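Local coordinates for MdcA (Pseudomonas aeruginosa, PDB 5VIT), which probably acts as the transferase subunit of malonate decarboxylase, moving malonate onto the acyl carrier protein of the complex in exchange for acetate, at residues A[432-437]-A[494-499]; A[469-474]-A[478-483]. All coordinates share one frame; numbering follows the deposited sequence.

Interaction 1 of 2, residues A[432-437]-A[494-499]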
loop_
_atom_site.group_PDB
_atom_site.type_symbol
_atom_site.label_atom_id
_atom_site.label_comp_id
_atom_site.label_asym_id
_atom_site.label_seq_id
_atom_site.Cartn_x
_atom_site.Cartn_y
_atom_site.Cartn_z
ATOM N N PHE A 432 -3.790 -16.188 6.738
ATOM C CA PHE A 432 -4.932 -15.438 7.236
ATOM C C PHE A 432 -6.191 -16.274 7.146
ATOM O O PHE A 432 -6.658 -16.609 6.054
ATOM C CB PHE A 432 -5.083 -14.125 6.476
ATOM C CG PHE A 432 -3.921 -13.172 6.658
ATOM C CD1 PHE A 432 -2.752 -13.327 5.917
ATOM C CD2 PHE A 432 -4.022 -12.090 7.526
ATOM C CE1 PHE A 432 -1.685 -12.430 6.064
ATOM C CE2 PHE A 432 -2.964 -11.191 7.675
ATOM C CZ PHE A 432 -1.790 -11.367 6.950
ATOM N N VAL A 433 -6.723 -16.627 8.311
ATOM C CA VAL A 433 -7.824 -17.590 8.407
ATOM C C VAL A 433 -9.069 -16.952 9.027
ATOM O O VAL A 433 -8.974 -15.944 9.730
ATOM C CB VAL A 433 -7.417 -18.813 9.250
ATOM C CG1 VAL A 433 -6.259 -19.553 8.601
ATOM C CG2 VAL A 433 -7.026 -18.363 10.653
ATOM N N GLU A 434 -10.230 -17.549 8.769
ATOM C CA GLU A 434 -11.483 -17.078 9.360
ATOM C C GLU A 434 -11.551 -17.329 10.870
ATOM O O GLU A 434 -12.204 -16.582 11.587
ATOM C CB GLU A 434 -12.663 -17.739 8.631
ATOM C CG GLU A 434 -12.472 -17.610 7.121
ATOM C CD GLU A 434 -13.614 -18.134 6.292
ATOM O OE1 GLU A 434 -14.576 -17.373 6.052
ATOM O OE2 GLU A 434 -13.524 -19.303 5.854
ATOM N N ARG A 435 -10.857 -18.361 11.343
ATOM C CA ARG A 435 -10.780 -18.695 12.776
ATOM C C ARG A 435 -9.424 -19.292 13.128
ATOM O O ARG A 435 -8.970 -20.238 12.487
ATOM C CB ARG A 435 -11.875 -19.693 13.188
ATOM C CG ARG A 435 -13.187 -19.079 13.651
ATOM C CD ARG A 435 -14.274 -20.158 13.803
ATOM N NE ARG A 435 -13.796 -21.289 14.605
ATOM C CZ ARG A 435 -14.054 -21.472 15.901
ATOM N NH1 ARG A 435 -14.809 -20.604 16.575
ATOM N NH2 ARG A 435 -13.554 -22.536 16.523
ATOM N N LEU A 436 -8.789 -18.739 14.151
ATOM C CA LEU A 436 -7.539 -19.268 14.677
ATOM C C LEU A 436 -7.724 -20.704 15.159
ATOM O O LEU A 436 -8.706 -21.020 15.820
ATOM C CB LEU A 436 -7.042 -18.409 15.840
ATOM C CG LEU A 436 -6.721 -16.937 15.610
ATOM C CD1 LEU A 436 -6.449 -16.271 16.956
ATOM C CD2 LEU A 436 -5.515 -16.794 14.677
ATOM N N ASP A 437 -6.773 -21.567 14.824
ATOM C CA ASP A 437 -6.697 -22.889 15.422
ATOM C C ASP A 437 -6.792 -22.800 16.947
ATOM O O ASP A 437 -7.330 -23.696 17.601
ATOM C CB ASP A 437 -5.383 -23.580 15.036
ATOM C CG ASP A 437 -5.422 -24.200 13.660
ATOM O OD1 ASP A 437 -6.251 -23.765 12.832
ATOM O OD2 ASP A 437 -4.610 -25.123 13.408
ATOM N N GLY A 494 -8.305 -12.718 2.588
ATOM C CA GLY A 494 -8.057 -11.873 1.431
ATOM C C GLY A 494 -9.138 -11.936 0.372
ATOM O O GLY A 494 -9.365 -10.950 -0.342
ATOM N N LEU A 495 -9.819 -13.082 0.265
ATOM C CA LEU A 495 -10.876 -13.233 -0.740
ATOM C C LEU A 495 -12.123 -12.396 -0.384
ATOM O O LEU A 495 -12.990 -12.185 -1.231
ATOM C CB LEU A 495 -11.241 -14.710 -0.926
ATOM C CG LEU A 495 -10.132 -15.582 -1.540
ATOM C CD1 LEU A 495 -10.555 -17.032 -1.596
ATOM C CD2 LEU A 495 -9.735 -15.082 -2.945
ATOM N N ARG A 496 -12.196 -11.888 0.846
ATOM C CA ARG A 496 -13.312 -11.017 1.242
ATOM C C ARG A 496 -13.164 -9.596 0.693
ATOM O O ARG A 496 -14.123 -8.820 0.699
ATOM C CB ARG A 496 -13.436 -10.940 2.770
ATOM C CG ARG A 496 -13.736 -12.251 3.461
ATOM C CD ARG A 496 -13.646 -12.093 4.968
ATOM N NE ARG A 496 -13.969 -13.337 5.677
ATOM C CZ ARG A 496 -13.972 -13.475 7.004
ATOM N NH1 ARG A 496 -13.677 -12.440 7.794
ATOM N NH2 ARG A 496 -14.280 -14.651 7.544
ATOM N N HIS A 497 -11.959 -9.251 0.237
ATOM C CA HIS A 497 -11.692 -7.916 -0.290
ATOM C C HIS A 497 -12.152 -7.710 -1.730
ATOM O O HIS A 497 -11.826 -8.498 -2.618
ATOM C CB HIS A 497 -10.204 -7.599 -0.211
ATOM C CG HIS A 497 -9.863 -6.228 -0.698
ATOM N ND1 HIS A 497 -10.308 -5.082 -0.066
ATOM C CD2 HIS A 497 -9.120 -5.815 -1.754
ATOM C CE1 HIS A 497 -9.844 -4.023 -0.708
ATOM N NE2 HIS A 497 -9.124 -4.440 -1.739
ATOM N N ASP A 498 -12.907 -6.634 -1.937
ATOM C CA ASP A 498 -13.297 -6.156 -3.264
ATOM C C ASP A 498 -12.177 -5.310 -3.865
ATOM O O ASP A 498 -11.903 -4.195 -3.398
ATOM C CB ASP A 498 -14.587 -5.341 -3.179
ATOM C CG ASP A 498 -15.108 -4.899 -4.555
ATOM O OD1 ASP A 498 -14.409 -5.089 -5.556
ATOM O OD2 ASP A 498 -16.233 -4.359 -4.627
ATOM N N PRO A 499 -11.534 -5.830 -4.914
ATOM C CA PRO A 499 -10.346 -5.152 -5.452
ATOM C C PRO A 499 -10.630 -3.731 -5.956
ATOM O O PRO A 499 -9.681 -2.943 -6.014
ATOM C CB PRO A 499 -9.881 -6.077 -6.592
ATOM C CG PRO A 499 -11.003 -7.055 -6.814
ATOM C CD PRO A 499 -11.792 -7.134 -5.551
#

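Interaction 2 of 2, residues A[469-474]-A[478-483]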
loop_
_atom_site.group_PDB
_atom_site.type_symbol
_atom_site.label_atom_id
_atom_site.label_comp_id
_atom_site.label_asym_id
_atom_site.label_seq_id
_atom_site.Cartn_x
_atom_site.Cartn_y
_atom_site.Cartn_z
ATOM N N ALA A 469 -0.819 -2.879 5.701
ATOM C CA ALA A 469 -2.043 -2.295 6.222
ATOM C C ALA A 469 -1.690 -1.492 7.459
ATOM O O ALA A 469 -1.147 -2.052 8.419
ATOM C CB ALA A 469 -3.072 -3.369 6.551
ATOM N N TYR A 470 -1.983 -0.187 7.432
ATOM C CA TYR A 470 -1.675 0.714 8.560
ATOM C C TYR A 470 -2.809 0.738 9.585
ATOM O O TYR A 470 -3.556 1.720 9.688
ATOM C CB TYR A 470 -1.404 2.138 8.057
ATOM C CG TYR A 470 -0.135 2.274 7.238
ATOM C CD1 TYR A 470 -0.169 2.194 5.850
ATOM C CD2 TYR A 470 1.099 2.476 7.856
ATOM C CE1 TYR A 470 0.990 2.318 5.098
ATOM C CE2 TYR A 470 2.269 2.597 7.106
ATOM C CZ TYR A 470 2.207 2.524 5.728
ATOM O OH TYR A 470 3.357 2.645 4.965
ATOM N N LEU A 471 -2.930 -0.354 10.333
ATOM C CA LEU A 471 -4.055 -0.584 11.234
ATOM C C LEU A 471 -4.216 0.503 12.288
ATOM O O LEU A 471 -5.321 0.738 12.783
ATOM C CB LEU A 471 -3.897 -1.947 11.936
ATOM C CG LEU A 471 -3.788 -3.213 11.064
ATOM C CD1 LEU A 471 -3.998 -4.508 11.883
ATOM C CD2 LEU A 471 -4.741 -3.168 9.903
ATOM N N TYR A 472 -3.125 1.178 12.647
ATOM C CA TYR A 472 -3.236 2.169 13.710
ATOM C C TYR A 472 -4.155 3.300 13.302
ATOM O O TYR A 472 -4.638 4.046 14.152
ATOM C CB TYR A 472 -1.870 2.709 14.090
ATOM C CG TYR A 472 -1.255 3.690 13.114
ATOM C CD1 TYR A 472 -0.476 3.244 12.057
ATOM C CD2 TYR A 472 -1.411 5.067 13.284
ATOM C CE1 TYR A 472 0.105 4.138 11.177
ATOM C CE2 TYR A 472 -0.839 5.963 12.407
ATOM C CZ TYR A 472 -0.076 5.490 11.356
ATOM O OH TYR A 472 0.513 6.364 10.474
ATOM N N LYS A 473 -4.409 3.414 11.997
ATOM C CA LYS A 473 -5.305 4.440 11.471
ATOM C C LYS A 473 -6.776 4.022 11.510
ATOM O O LYS A 473 -7.668 4.857 11.357
ATOM C CB LYS A 473 -4.906 4.788 10.027
ATOM C CG LYS A 473 -3.514 5.429 9.885
ATOM C CD LYS A 473 -3.169 5.569 8.404
ATOM C CE LYS A 473 -2.039 6.542 8.127
ATOM N NZ LYS A 473 -1.539 6.401 6.702
ATOM N N ALA A 474 -7.039 2.730 11.693
ATOM C CA ALA A 474 -8.419 2.234 11.736
ATOM C C ALA A 474 -9.252 2.869 12.858
ATOM O O ALA A 474 -8.849 2.880 14.021
ATOM C CB ALA A 474 -8.428 0.699 11.878
ATOM N N GLU A 478 -14.482 -2.793 11.994
ATOM C CA GLU A 478 -14.858 -3.067 10.613
ATOM C C GLU A 478 -13.836 -2.488 9.627
ATOM O O GLU A 478 -13.552 -3.082 8.595
ATOM C CB GLU A 478 -16.254 -2.496 10.334
ATOM C CG GLU A 478 -16.825 -2.840 8.964
ATOM C CD GLU A 478 -18.140 -2.111 8.664
ATOM O OE1 GLU A 478 -18.113 -0.871 8.482
ATOM O OE2 GLU A 478 -19.202 -2.780 8.610
ATOM N N GLU A 479 -13.270 -1.334 9.949
ATOM C CA GLU A 479 -12.308 -0.718 9.041
ATOM C C GLU A 479 -10.983 -1.473 9.089
ATOM O O GLU A 479 -10.335 -1.693 8.064
ATOM C CB GLU A 479 -12.099 0.756 9.386
ATOM C CG GLU A 479 -11.153 1.433 8.426
ATOM C CD GLU A 479 -10.992 2.896 8.720
ATOM O OE1 GLU A 479 -10.676 3.641 7.768
ATOM O OE2 GLU A 479 -11.194 3.291 9.895
ATOM N N ARG A 480 -10.609 -1.885 10.292
ATOM C CA ARG A 480 -9.438 -2.719 10.521
ATOM C C ARG A 480 -9.518 -4.049 9.760
ATOM O O ARG A 480 -8.537 -4.470 9.134
ATOM C CB ARG A 480 -9.288 -2.969 12.012
ATOM C CG ARG A 480 -8.037 -3.693 12.417
ATOM C CD ARG A 480 -7.880 -3.540 13.900
ATOM N NE ARG A 480 -8.200 -4.761 14.593
ATOM C CZ ARG A 480 -8.836 -4.830 15.756
ATOM N NH1 ARG A 480 -9.254 -3.732 16.361
ATOM N NH2 ARG A 480 -9.056 -6.017 16.306
ATOM N N GLN A 481 -10.687 -4.689 9.800
ATOM C CA GLN A 481 -10.944 -5.895 9.011
ATOM C C GLN A 481 -10.748 -5.623 7.521
ATOM O O GLN A 481 -10.146 -6.435 6.807
ATOM C CB GLN A 481 -12.374 -6.425 9.257
ATOM C CG GLN A 481 -12.587 -6.947 10.678
ATOM C CD GLN A 481 -14.058 -7.064 11.052
ATOM O OE1 GLN A 481 -14.924 -6.572 10.343
ATOM N NE2 GLN A 481 -14.337 -7.713 12.177
ATOM N N ALA A 482 -11.262 -4.488 7.048
ATOM C CA ALA A 482 -11.155 -4.171 5.629
ATOM C C ALA A 482 -9.685 -4.033 5.249
ATOM O O ALA A 482 -9.255 -4.500 4.198
ATOM C CB ALA A 482 -11.922 -2.879 5.284
ATOM N N MET A 483 -8.921 -3.388 6.115
ATOM C CA MET A 483 -7.513 -3.149 5.826
ATOM C C MET A 483 -6.740 -4.462 5.798
ATOM O O MET A 483 -5.932 -4.684 4.893
ATOM C CB MET A 483 -6.916 -2.171 6.843
ATOM C CG MET A 483 -7.639 -0.821 6.844
ATOM S SD MET A 483 -7.222 0.231 8.257
ATOM C CE MET A 483 -5.508 0.354 7.902
#

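Interaction 1 of 2, residues A[432-437]-A[494-499]
Glu434 and Arg496 form a single surface salt bridge between two loops. Glu434 follows strand 432-433, an outer strand of a small three-stranded sheet whose partner is strand 361-363. Arg496 lies in the loop that leads from helix 477-486 to helix 502-507. The bond runs from Arg496 NH2 to Glu434 OE1, at 3.1 Å. It is fairly straight, with an N-H...O angle of 163°. OE1 lies at the edge of the guanidinium, close to its plane, and receives the hydrogen on its anti lone pair, the one turned away from OE2. Carboxylate and guanidinium are strongly twisted, their planes 68° apart, so they do not form the flat two-bond pairing seen in many arginine-carboxylate bridges. Arg496 spans the gap because its chain is fully extended from CG to NE, with chi3 at 178°.

This polar side is loose. Both touching residues are exposed, and only 104 Å² of surface is buried between the segments. The close packing lies beside the bridge. Phe432 is buried and makes no contact with 494-499; its ring leads off to pack on Val462, Thr464, Ile484, Ser491 and Ile493. The loop around Arg496 is also used between subunits: Gly494 O accepts a hydrogen bond from Arg61 of MdcC, and Leu495 packs on His57 of the same MdcC chain. Within the contact, the apolar part of Glu434 lies close to the guanidinium as well. Arg496 NH2 sits 3.5 Å from Glu434 CG and 3.7 Å from Glu434 CB.

Interaction 2 of 2, residues A[469-474]-A[478-483]
Met483 is the main bump of this contact, and the bend of 469-474 forms the hollow that receives it. The motif is a short beta-loop-alpha connection. Strand 467-469 ends, the chain makes an inverse gamma turn centred on Tyr470 and a 3-10 turn at 471-473, and helix 477-486 then folds back against it. Ala469, Leu471 and Ala474 line the hollow. Met483 CB sits over the groove where Ala469 CB (4.0 Å) and Leu471 CD2 (3.9 Å) meet. The Leu471 and Met483 side chains lie alongside each other and point in opposite senses. Further out, Met483 SD rests 3.8 Å from Ala474 CB. A bend at chi3 (61°) turns the Met483 methyl CE in against the backbone of Tyr470 and Leu471. It is modelled unusually close to the Tyr470 carbonyl, so its exact depth there is doubtful.

Ala474 is a second, smaller bump. Its CB presses on the helix backbone, 3.7 Å from Arg480 N, and on Arg480 CB beside it. Leu471 is set crosswise to the stem of Arg480, and its two methyls both lie near Arg480 CG. At the other end, Ala469 CB meets Met483 O at 3.6 Å.

The polar groups look outward for their partners. Arg480 gives its aliphatic stem to the contact, while its NH2 bonds to Asp365 O. Glu479 OE2 comes within 3.5 Å of Ala474 CA, but the carboxylate is paired with Arg475 through OE1. No hydrogen bond joins the two segments. The chemistry therefore implies that the helix is seated here by apolar fit, with charge kept to the margins.

The chain that runs between the two segments of interaction 1 carries all of interaction 2, since residues 469-483 lie between 432-437 and 494-499. Their centres are 14 Å apart. The nearest atoms come to about 4 Å but do not touch. Helix 477-486 links them: Ile484 receives Phe432 of interaction 1, and Ala485 and Ala486 meet His497. Strand 461-464 is a second link, as Val462 touches Phe432 and is bonded through its backbone to Ala469. Interaction 1 adjoins MdcC, whereas no other chain touches interaction 2. Both are structural contacts in an outer part of the chain, centred 29 Å and 28 Å from its centre.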